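Local coordinates for protein 6-carboxyhexanoate--CoA ligase (Aquifex aeolicus, PDB 5TV6) that belongs to the BioW family of CoA ligases and holds pimelic acid in this structure, at residues 77-82 / 200-205. Residues are numbered along the deposited sequence; the frame is centred on the assembly and turned at random.
With PML (pimelic acid), chain C.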
loop_
_atom_site.group_PDB
_atom_site.type_symbol
_atom_site.label_atom_id
_atom_site.label_comp_id
_atom_site.label_asym_id
_atom_site.label_seq_id
_atom_site.Cartn_x
_atom_site.Cartn_y
_atom_site.Cartn_z
ATOM N N ARG A 77 -9.292 4.372 15.225
ATOM C CA ARG A 77 -8.677 5.512 14.552
ATOM C C ARG A 77 -7.915 6.381 15.538
ATOM O O ARG A 77 -6.840 6.904 15.212
ATOM C CB ARG A 77 -9.737 6.321 13.805
ATOM C CG ARG A 77 -10.212 5.623 12.544
ATOM C CD ARG A 77 -11.475 6.243 11.981
ATOM N NE ARG A 77 -12.022 5.466 10.868
ATOM C CZ ARG A 77 -13.221 5.679 10.332
ATOM N NH1 ARG A 77 -13.999 6.646 10.807
ATOM N NH2 ARG A 77 -13.650 4.926 9.328
ATOM N N GLU A 78 -8.434 6.517 16.763
ATOM C CA GLU A 78 -7.696 7.256 17.784
ATOM C C GLU A 78 -6.373 6.577 18.091
ATOM O O GLU A 78 -5.349 7.246 18.286
ATOM C CB GLU A 78 -8.541 7.402 19.046
ATOM C CG GLU A 78 -9.863 8.131 18.792
ATOM C CD GLU A 78 -10.185 9.195 19.834
ATOM O OE1 GLU A 78 -9.527 10.257 19.817
ATOM O OE2 GLU A 78 -11.103 8.961 20.652
ATOM N N PHE A 79 -6.373 5.240 18.122
ATOM C CA PHE A 79 -5.130 4.522 18.370
ATOM C C PHE A 79 -4.158 4.680 17.208
ATOM O O PHE A 79 -2.944 4.746 17.427
ATOM C CB PHE A 79 -5.419 3.044 18.647
ATOM C CG PHE A 79 -4.188 2.208 18.763
ATOM C CD1 PHE A 79 -3.370 2.306 19.874
ATOM C CD2 PHE A 79 -3.844 1.320 17.759
ATOM C CE1 PHE A 79 -2.222 1.528 19.987
ATOM C CE2 PHE A 79 -2.711 0.544 17.856
ATOM C CZ PHE A 79 -1.890 0.645 18.978
ATOM N N ALA A 80 -4.665 4.737 15.972
ATOM C CA ALA A 80 -3.784 4.993 14.837
ATOM C C ALA A 80 -3.104 6.351 14.973
ATOM O O ALA A 80 -1.881 6.466 14.793
ATOM C CB ALA A 80 -4.576 4.901 13.533
ATOM N N VAL A 81 -3.882 7.385 15.329
ATOM C CA VAL A 81 -3.322 8.721 15.550
ATOM C C VAL A 81 -2.218 8.674 16.608
ATOM O O VAL A 81 -1.121 9.220 16.416
ATOM C CB VAL A 81 -4.439 9.710 15.931
ATOM C CG1 VAL A 81 -3.854 11.055 16.274
ATOM C CG2 VAL A 81 -5.444 9.842 14.797
ATOM N N LYS A 82 -2.484 8.006 17.732
ATOM C CA LYS A 82 -1.472 7.867 18.778
ATOM C C LYS A 82 -0.172 7.253 18.256
ATOM O O LYS A 82 0.924 7.692 18.623
ATOM C CB LYS A 82 -2.024 7.019 19.922
ATOM C CG LYS A 82 -0.990 6.710 20.997
ATOM C CD LYS A 82 -1.433 5.555 21.873
ATOM C CE LYS A 82 -0.450 5.323 23.007
ATOM N NZ LYS A 82 -0.890 4.201 23.886
ATOM N N VAL A 200 1.935 -1.776 12.108
ATOM C CA VAL A 200 0.961 -1.860 13.198
ATOM C C VAL A 200 -0.414 -2.110 12.588
ATOM O O VAL A 200 -1.081 -1.171 12.137
ATOM C CB VAL A 200 0.962 -0.590 14.062
ATOM C CG1 VAL A 200 -0.008 -0.734 15.215
ATOM C CG2 VAL A 200 2.353 -0.293 14.583
ATOM N N ARG A 201 -0.857 -3.370 12.586
ATOM C CA ARG A 201 -2.183 -3.696 12.070
ATOM C C ARG A 201 -3.228 -3.311 13.111
ATOM O O ARG A 201 -3.056 -3.583 14.303
ATOM C CB ARG A 201 -2.292 -5.182 11.709
ATOM C CG ARG A 201 -1.119 -5.700 10.887
ATOM C CD ARG A 201 -1.095 -7.242 10.689
ATOM N NE ARG A 201 -2.278 -7.751 9.992
ATOM C CZ ARG A 201 -3.223 -8.519 10.547
ATOM N NH1 ARG A 201 -3.132 -8.908 11.824
ATOM N NH2 ARG A 201 -4.262 -8.915 9.815
ATOM N N ILE A 202 -4.296 -2.650 12.660
ATOM C CA ILE A 202 -5.363 -2.136 13.512
ATOM C C ILE A 202 -6.692 -2.586 12.923
ATOM O O ILE A 202 -6.907 -2.442 11.716
ATOM C CB ILE A 202 -5.311 -0.600 13.602
ATOM C CG1 ILE A 202 -3.924 -0.149 14.047
ATOM C CG2 ILE A 202 -6.435 -0.060 14.486
ATOM C CD1 ILE A 202 -3.738 1.322 13.943
ATOM N N THR A 203 -7.577 -3.135 13.760
ATOM C CA THR A 203 -8.887 -3.578 13.271
ATOM C C THR A 203 -9.933 -2.799 14.034
ATOM O O THR A 203 -9.658 -2.379 15.165
ATOM C CB THR A 203 -9.093 -5.099 13.384
ATOM O OG1 THR A 203 -7.964 -5.747 12.798
ATOM C CG2 THR A 203 -10.325 -5.544 12.599
ATOM N N PRO A 204 -11.170 -2.797 13.491
ATOM C CA PRO A 204 -12.102 -1.880 12.809
ATOM C C PRO A 204 -11.558 -0.473 12.580
ATOM O O PRO A 204 -11.800 0.392 13.399
ATOM C CB PRO A 204 -13.313 -1.853 13.739
ATOM C CG PRO A 204 -12.743 -2.161 15.058
ATOM C CD PRO A 204 -11.849 -3.312 14.693
ATOM N N LEU A 205 -10.841 -0.248 11.481
ATOM C CA LEU A 205 -10.522 1.118 11.085
ATOM C C LEU A 205 -11.663 1.783 10.322
ATOM O O LEU A 205 -11.552 2.962 9.965
ATOM C CB LEU A 205 -9.243 1.146 10.251
ATOM C CG LEU A 205 -7.994 1.265 11.109
ATOM C CD1 LEU A 205 -6.728 1.189 10.277
ATOM C CD2 LEU A 205 -8.046 2.562 11.908
HETATM C C1 PML C . -5.764 -2.911 1.170
HETATM O O11 PML C . -5.767 -1.781 0.602
HETATM O O12 PML C . -6.548 -3.837 0.790
HETATM C C2 PML C . -4.809 -3.145 2.338
HETATM C C3 PML C . -5.579 -3.717 3.521
HETATM C C4 PML C . -4.836 -3.550 4.832
HETATM C C5 PML C . -3.952 -4.752 5.117
HETATM C C6 PML C . -3.998 -5.027 6.613
HETATM C C7 PML C . -3.469 -6.418 6.952
HETATM O O71 PML C . -2.232 -6.562 7.103
HETATM O O72 PML C . -4.259 -7.393 7.085
#
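Arg77 reaches past the end of a strand and holds the backbone O of Leu205 with two nitrogens of its guanidinium, NE at 2.7 Å and NH2 at 2.9 Å from that oxygen. Both bonds are bent, and NE stands above the carbonyl plane. An extended chain from CG to NE carries the group this far, while Arg77 CG rests 3.8 Å from Leu205 CD2. Farther along the helix, Ala80 CB meets Ile202 CD1 at 3.7 Å. Phe79, its CG anti to the backbone N (chi1 174°), brings its ring against Ile202: CD2 lies 3.8 Å from Ile202 CD1, and Ile202 CG1 sits in plane at the ring edge. Val200 CG1 touches the next ring carbon. The general case is a helix packed on a sheet: the 77-82 turns of helix 73-85 run nearly antiparallel (161°) to 200-203 of strand 198-203, which lies within a mixed sheet beside strand 65-69. Tyr68 and Phe70 meet the Phe79 ring, and Val98 and Ser102 of helix 91-103 touch Arg77. From the strand's other side, Arg201 points away from the helix and hydrogen-bonds pimelic acid through NE to O71 and NH2 to O72; Arg201 NH1 gives a further bond to Thr67 OG1.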